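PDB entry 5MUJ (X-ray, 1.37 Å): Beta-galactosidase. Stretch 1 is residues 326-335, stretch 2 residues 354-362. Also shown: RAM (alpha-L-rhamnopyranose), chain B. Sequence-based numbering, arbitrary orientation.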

ATOM      1  N   ASN A 326       3.859  -7.490 -21.128  1.00 16.62           N
ATOM      2  CA  ASN A 326       3.549  -6.205 -21.747  1.00 18.67           C
ATOM      3  C   ASN A 326       3.058  -5.170 -20.723  1.00 16.42           C
ATOM      4  O   ASN A 326       3.629  -4.073 -20.578  1.00 17.71           O
ATOM      5  N   TYR A 327       2.042  -5.577 -19.961  1.00 12.96           N
ATOM      6  CA  TYR A 327       1.268  -4.652 -19.198  1.00 13.30           C
ATOM      7  C   TYR A 327       2.042  -4.198 -17.925  1.00 11.96           C
ATOM      8  O   TYR A 327       1.669  -3.197 -17.317  1.00 13.35           O
ATOM      9  N   ASP A 328       3.065  -4.954 -17.498  1.00 11.63           N
ATOM     10  CA  ASP A 328       3.899  -4.526 -16.303  1.00 11.01           C
ATOM     11  C   ASP A 328       5.393  -4.356 -16.569  1.00 12.44           C
ATOM     12  O   ASP A 328       6.232  -4.408 -15.634  1.00 13.84           O
ATOM     13  N   GLU A 329       5.703  -4.030 -17.815  1.00 13.26           N
ATOM     14  CA  GLU A 329       7.066  -4.099 -18.293  1.00 13.24           C
ATOM     15  C   GLU A 329       8.031  -3.061 -17.670  1.00 12.22           C
ATOM     16  O   GLU A 329       9.231  -3.246 -17.764  1.00 14.80           O
ATOM     17  N   LEU A 330       7.504  -1.996 -17.068  1.00 12.87           N
ATOM     18  CA  LEU A 330       8.332  -0.973 -16.422  1.00 13.34           C
ATOM     19  C   LEU A 330       8.396  -1.193 -14.912  1.00 13.40           C
ATOM     20  O   LEU A 330       9.492  -1.352 -14.361  1.00 13.28           O
ATOM     21  N   PHE A 331       7.231  -1.175 -14.252  1.00 11.09           N
ATOM     22  CA  PHE A 331       7.129  -1.398 -12.830  1.00 12.20           C
ATOM     23  C   PHE A 331       6.124  -2.521 -12.565  1.00 11.94           C
ATOM     24  O   PHE A 331       5.041  -2.542 -13.181  1.00 12.31           O
ATOM     25  N   ALA A 332       6.450  -3.457 -11.676  1.00 11.90           N
ATOM     26  CA  ALA A 332       5.461  -4.468 -11.212  1.00 12.48           C
ATOM     27  C   ALA A 332       5.610  -4.517  -9.706  1.00 11.75           C
ATOM     28  O   ALA A 332       6.537  -5.122  -9.193  1.00 12.93           O
ATOM     29  N   HIS A 333       4.743  -3.797  -9.008  1.00 12.06           N
ATOM     30  CA  HIS A 333       5.096  -3.304  -7.691  1.00 10.44           C
ATOM     31  C   HIS A 333       3.908  -2.824  -6.859  1.00  9.94           C
ATOM     32  O   HIS A 333       2.907  -2.335  -7.381  1.00 12.88           O
ATOM     33  N   LYS A 334       4.109  -2.903  -5.540  1.00 11.02           N
ATOM     34  CA  LYS A 334       3.135  -2.563  -4.493  1.00 12.29           C
ATOM     35  C   LYS A 334       2.298  -3.782  -4.286  1.00 12.03           C
ATOM     36  O   LYS A 334       2.060  -4.491  -5.255  1.00 12.24           O
ATOM     37  N   SER A 335       1.990  -4.128  -3.043  1.00 12.57           N
ATOM     38  CA  SER A 335       1.354  -5.425  -2.723  1.00 12.46           C
ATOM     39  C   SER A 335       0.104  -5.334  -1.901  1.00 11.48           C
ATOM     40  O   SER A 335      -0.049  -4.521  -0.990  1.00 13.75           O
ATOM     41  N   ALA A 354       4.721   2.910 -21.739  1.00 16.64           N
ATOM     42  CA  ALA A 354       3.856   4.095 -21.973  1.00 16.64           C
ATOM     43  C   ALA A 354       3.386   4.792 -20.679  1.00 16.83           C
ATOM     44  O   ALA A 354       2.719   5.831 -20.736  1.00 19.78           O
ATOM     45  N   GLU A 355       3.706   4.190 -19.534  1.00 14.90           N
ATOM     46  CA  GLU A 355       3.353   4.685 -18.215  1.00 16.33           C
ATOM     47  C   GLU A 355       1.863   4.635 -17.927  1.00 14.27           C
ATOM     48  O   GLU A 355       1.372   5.337 -17.049  1.00 15.39           O
ATOM     49  N   GLN A 356       1.171   3.731 -18.616  1.00 13.81           N
ATOM     50  CA  GLN A 356      -0.178   3.374 -18.237  1.00 12.91           C
ATOM     51  C   GLN A 356      -0.092   2.619 -16.918  1.00 12.22           C
ATOM     52  O   GLN A 356       0.854   1.855 -16.694  1.00 13.54           O
ATOM     53  N   ARG A 357      -1.059   2.848 -16.042  1.00 12.09           N
ATOM     54  CA  ARG A 357      -0.987   2.363 -14.677  1.00 12.09           C
ATOM     55  C   ARG A 357      -2.319   1.774 -14.224  1.00 11.19           C
ATOM     56  O   ARG A 357      -3.338   2.452 -14.201  1.00 12.15           O
ATOM     57  N   GLY A 358      -2.260   0.542 -13.755  1.00 10.02           N
ATOM     58  CA  GLY A 358      -3.427  -0.160 -13.223  1.00 10.40           C
ATOM     59  C   GLY A 358      -3.033  -1.203 -12.220  1.00 10.42           C
ATOM     60  O   GLY A 358      -1.845  -1.316 -11.861  1.00 11.69           O
ATOM     61  N   ILE A 359      -4.026  -1.947 -11.741  1.00  9.80           N
ATOM     62  CA  ILE A 359      -3.852  -2.978 -10.734  1.00  9.86           C
ATOM     63  C   ILE A 359      -4.008  -4.326 -11.426  1.00  9.96           C
ATOM     64  O   ILE A 359      -4.988  -4.551 -12.175  1.00 14.58           O
ATOM     65  N   ALA A 360      -3.056  -5.226 -11.189  1.00 10.99           N
ATOM     66  CA  ALA A 360      -3.055  -6.616 -11.738  1.00  9.47           C
ATOM     67  C   ALA A 360      -2.956  -7.652 -10.630  1.00 10.50           C
ATOM     68  O   ALA A 360      -2.775  -7.332  -9.447  1.00 11.13           O
ATOM     69  N   ILE A 361      -3.130  -8.916 -11.014  1.00  8.86           N
ATOM     70  CA  ILE A 361      -3.087 -10.014 -10.076  1.00  8.73           C
ATOM     71  C   ILE A 361      -2.166 -11.136 -10.529  1.00  9.02           C
ATOM     72  O   ILE A 361      -2.184 -11.520 -11.705  1.00 11.58           O
ATOM     73  N   ALA A 362      -1.430 -11.716  -9.586  1.00  9.71           N
ATOM     74  CA  ALA A 362      -0.691 -12.955  -9.836  1.00  9.67           C
ATOM     75  C   ALA A 362      -1.184 -14.015  -8.819  1.00  9.48           C
ATOM     76  O   ALA A 362      -1.636 -13.676  -7.732  1.00 10.73           O
TER

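What holds two strands together when their axes come no closer than 8.9 Å and lie at 76° to each other? Not backbone pairing: no hydrogen bond runs directly between the stretches, and only 276 Å² of surface is buried between them. The gap is spanned by side chains, above all Arg 357, Tyr 327 and Ala 360, with a rhamnose joining the polar ones.

How does Arg 357 reach the first stretch when its CA-to-CB bond points sideways? It begins extended, with chi1 and chi2 both t, and then turns at chi3, which is m (-62°). The guanidinium thus arrives beside three residues of the other strand. NH2 of Arg 357 lies 3.8 Å from CD2 of Phe 331, at the edge of that ring, and its NH1 lies 3.8 Å from CE1 of His 333, near the plane of the imidazole.

Why do so many polar groups gather here without bonding to one another? The rhamnose supplies their common partner. Its O4 accepts hydrogen bonds from both NH1 and NH2 of Arg 357, each 2.9 Å long, so the guanidinium grips a single oxygen with two nitrogens. NE2 of His 333 lies 2.8 Å from the same O4 in a nearly straight hydrogen bond; chi1 of this histidine is p (74°), and the ring end comes nearer to the second stretch. Lys 334 points toward that stretch and is m at chi1, then t through chi2, chi3 and chi4, an extended arm whose NZ donates to rhamnose O3 at 2.6 Å. That reach leaves NZ of Lys 334 4.0 Å from NH1 of Arg 357, two like charges close together, each with a sugar oxygen as acceptor. Phe 331, with chi1 m, points toward the second stretch and offers one ring face to C6 of the sugar.

Where is the contact apolar? Tyr 327 has chi1 p (71°), and although its CB points sideways, the ring end approaches the second stretch. CE1 of Tyr 327 packs 3.6 Å from CB of Ala 360, a methyl pointing toward the first stretch; the tyrosine OH is satisfied elsewhere in the structure.

What closes the loop end? Leu 330, with chi1 t and chi2 p, points toward the second stretch and sets CD2 4.2 Å from CG of Glu 355, a looser contact with an exposed side chain. Nearby, a water links the stretches: it donates to OE2 of Glu 329 at 2.7 Å and accepts from the backbone N of Ala 354 at 3.1 Å.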

ATOM      1  CB  ASN A 326       2.458  -6.423 -22.830  1.00 23.19           C
ATOM      2  CG  ASN A 326       1.087  -6.856 -22.248  1.00 27.86           C
ATOM      3  OD1 ASN A 326       0.971  -7.848 -21.496  1.00 23.34           O
ATOM      4  ND2 ASN A 326       0.043  -6.084 -22.570  1.00 35.50           N
ATOM      5  CB  TYR A 327      -0.132  -5.242 -18.913  1.00 13.64           C
ATOM      6  CG  TYR A 327      -0.185  -6.390 -17.923  1.00 13.07           C
ATOM      7  CD1 TYR A 327       0.088  -6.143 -16.583  1.00 16.58           C
ATOM      8  CD2 TYR A 327      -0.454  -7.721 -18.300  1.00 12.34           C
ATOM      9  CE1 TYR A 327       0.048  -7.124 -15.626  1.00 15.69           C
ATOM     10  CE2 TYR A 327      -0.483  -8.726 -17.321  1.00 13.48           C
ATOM     11  CZ  TYR A 327      -0.202  -8.415 -15.977  1.00 17.54           C
ATOM     12  OH  TYR A 327      -0.199  -9.303 -14.902  1.00 18.48           O
ATOM     13  CB  ASP A 328       3.665  -5.454 -15.095  1.00 11.47           C
ATOM     14  CG  ASP A 328       4.160  -6.894 -15.306  1.00 11.60           C
ATOM     15  OD1 ASP A 328       4.956  -7.150 -16.229  1.00 13.02           O
ATOM     16  OD2 ASP A 328       3.737  -7.801 -14.528  1.00 12.97           O
ATOM     17  CB  GLU A 329       7.107  -3.972 -19.806  1.00 15.64           C
ATOM     18  CG  GLU A 329       6.800  -2.582 -20.332  1.00 17.85           C
ATOM     19  CD  GLU A 329       6.442  -2.508 -21.813  1.00 17.84           C
ATOM     20  OE1 GLU A 329       6.804  -3.414 -22.602  1.00 19.43           O
ATOM     21  OE2 GLU A 329       5.796  -1.510 -22.189  1.00 20.46           O
ATOM     22  CB  LEU A 330       7.804   0.418 -16.764  1.00 14.44           C
ATOM     23  CG  LEU A 330       8.617   1.587 -16.165  1.00 15.50           C
ATOM     24  CD1 LEU A 330      10.060   1.564 -16.642  1.00 19.03           C
ATOM     25  CD2 LEU A 330       7.962   2.920 -16.486  1.00 15.30           C
ATOM     26  CB  PHE A 331       6.633  -0.159 -12.045  1.00 12.77           C
ATOM     27  CG  PHE A 331       7.415   1.120 -12.257  1.00 14.64           C
ATOM     28  CD1 PHE A 331       8.795   1.111 -12.292  1.00 15.54           C
ATOM     29  CD2 PHE A 331       6.755   2.356 -12.324  1.00 14.11           C
ATOM     30  CE1 PHE A 331       9.499   2.301 -12.442  1.00 17.10           C
ATOM     31  CE2 PHE A 331       7.459   3.539 -12.501  1.00 15.94           C
ATOM     32  CZ  PHE A 331       8.828   3.497 -12.548  1.00 14.09           C
ATOM     33  CB  ALA A 332       5.685  -5.850 -11.836  1.00 10.01           C
ATOM     34  CB  HIS A 333       6.164  -2.182  -7.817  1.00 11.92           C
ATOM     35  CG  HIS A 333       5.652  -0.874  -8.329  1.00 11.12           C
ATOM     36  ND1 HIS A 333       4.538  -0.722  -9.111  1.00 11.48           N
ATOM     37  CD2 HIS A 333       6.108   0.388  -8.113  1.00 11.01           C
ATOM     38  CE1 HIS A 333       4.345   0.553  -9.392  1.00 11.90           C
ATOM     39  NE2 HIS A 333       5.291   1.252  -8.795  1.00 12.65           N
ATOM     40  CB  LYS A 334       2.370  -1.280  -4.784  1.00 11.87           C
ATOM     41  CG  LYS A 334       3.282  -0.121  -5.176  1.00 14.27           C
ATOM     42  CD  LYS A 334       2.514   1.156  -5.291  1.00 16.64           C
ATOM     43  CE  LYS A 334       3.420   2.289  -5.721  1.00 17.32           C
ATOM     44  NZ  LYS A 334       2.645   3.537  -5.857  1.00 17.42           N
ATOM     45  CB  SER A 335       2.332  -6.308  -1.932  1.00 14.78           C
ATOM     46  OG  SER A 335       3.530  -6.519  -2.656  1.00 15.45           O
ATOM     47  CB  ALA A 354       2.657   3.717 -22.811  1.00 16.61           C
ATOM     48  CB  GLU A 355       3.960   6.062 -17.942  1.00 18.98           C
ATOM     49  CG  GLU A 355       5.481   6.032 -17.895  1.00 21.46           C
ATOM     50  CD  GLU A 355       6.081   7.417 -17.834  1.00 25.48           C
ATOM     51  OE1 GLU A 355       6.541   7.841 -16.748  1.00 31.96           O
ATOM     52  OE2 GLU A 355       6.074   8.098 -18.879  1.00 24.98           O
ATOM     53  CB  GLN A 356      -0.843   2.533 -19.330  1.00 13.32           C
ATOM     54  CG  GLN A 356      -0.876   3.200 -20.685  1.00 13.51           C
ATOM     55  CD  GLN A 356      -1.444   2.283 -21.771  1.00 15.67           C
ATOM     56  OE1 GLN A 356      -1.049   1.137 -21.918  1.00 17.07           O
ATOM     57  NE2 GLN A 356      -2.349   2.814 -22.543  1.00 18.12           N
ATOM     58  CB  ARG A 357      -0.570   3.517 -13.762  1.00 12.48           C
ATOM     59  CG  ARG A 357      -0.445   3.123 -12.301  1.00 12.41           C
ATOM     60  CD  ARG A 357       0.195   4.231 -11.440  1.00 11.76           C
ATOM     61  NE  ARG A 357       1.575   4.583 -11.805  1.00 12.09           N
ATOM     62  CZ  ARG A 357       2.661   4.435 -11.020  1.00 10.95           C
ATOM     63  NH1 ARG A 357       2.571   3.927  -9.804  1.00 12.49           N
ATOM     64  NH2 ARG A 357       3.858   4.740 -11.502  1.00 14.00           N
ATOM     65  CB  ILE A 359      -4.864  -2.840  -9.591  1.00 10.15           C
ATOM     66  CG1 ILE A 359      -4.552  -1.562  -8.800  1.00 11.36           C
ATOM     67  CG2 ILE A 359      -4.866  -4.041  -8.639  1.00  8.92           C
ATOM     68  CD1 ILE A 359      -5.658  -1.052  -7.895  1.00 10.09           C
ATOM     69  CB  ALA A 360      -1.949  -6.812 -12.691  1.00  8.70           C
ATOM     70  CB  ILE A 361      -4.477 -10.642  -9.915  1.00  9.49           C
ATOM     71  CG1 ILE A 361      -5.521  -9.552  -9.901  1.00 10.05           C
ATOM     72  CG2 ILE A 361      -4.544 -11.438  -8.632  1.00 11.02           C
ATOM     73  CD1 ILE A 361      -6.916 -10.109  -9.732  1.00  9.83           C
ATOM     74  CB  ALA A 362       0.816 -12.711  -9.734  1.00 10.81           C
TER
HETATM   75  C1  RAM B   6       7.123   6.958  -7.012  1.00 16.05           C
HETATM   76  C2  RAM B   6       5.746   6.549  -6.556  1.00 16.96           C
HETATM   77  C3  RAM B   6       5.073   5.790  -7.698  1.00 14.81           C
HETATM   78  C4  RAM B   6       5.957   4.592  -8.049  1.00 15.73           C
HETATM   79  C5  RAM B   6       7.422   4.918  -8.376  1.00 14.63           C
HETATM   80  C6  RAM B   6       8.315   3.692  -8.300  1.00 14.55           C
HETATM   81  O2  RAM B   6       5.886   5.725  -5.368  1.00 16.13           O
HETATM   82  O3  RAM B   6       3.749   5.369  -7.356  1.00 15.73           O
HETATM   83  O4  RAM B   6       5.436   3.984  -9.219  1.00 15.32           O
HETATM   84  O5  RAM B   6       8.013   5.986  -7.593  1.00 14.93           O
HETATM   85  O   HOH W   1       4.027   0.214 -23.166  1.00 21.16           O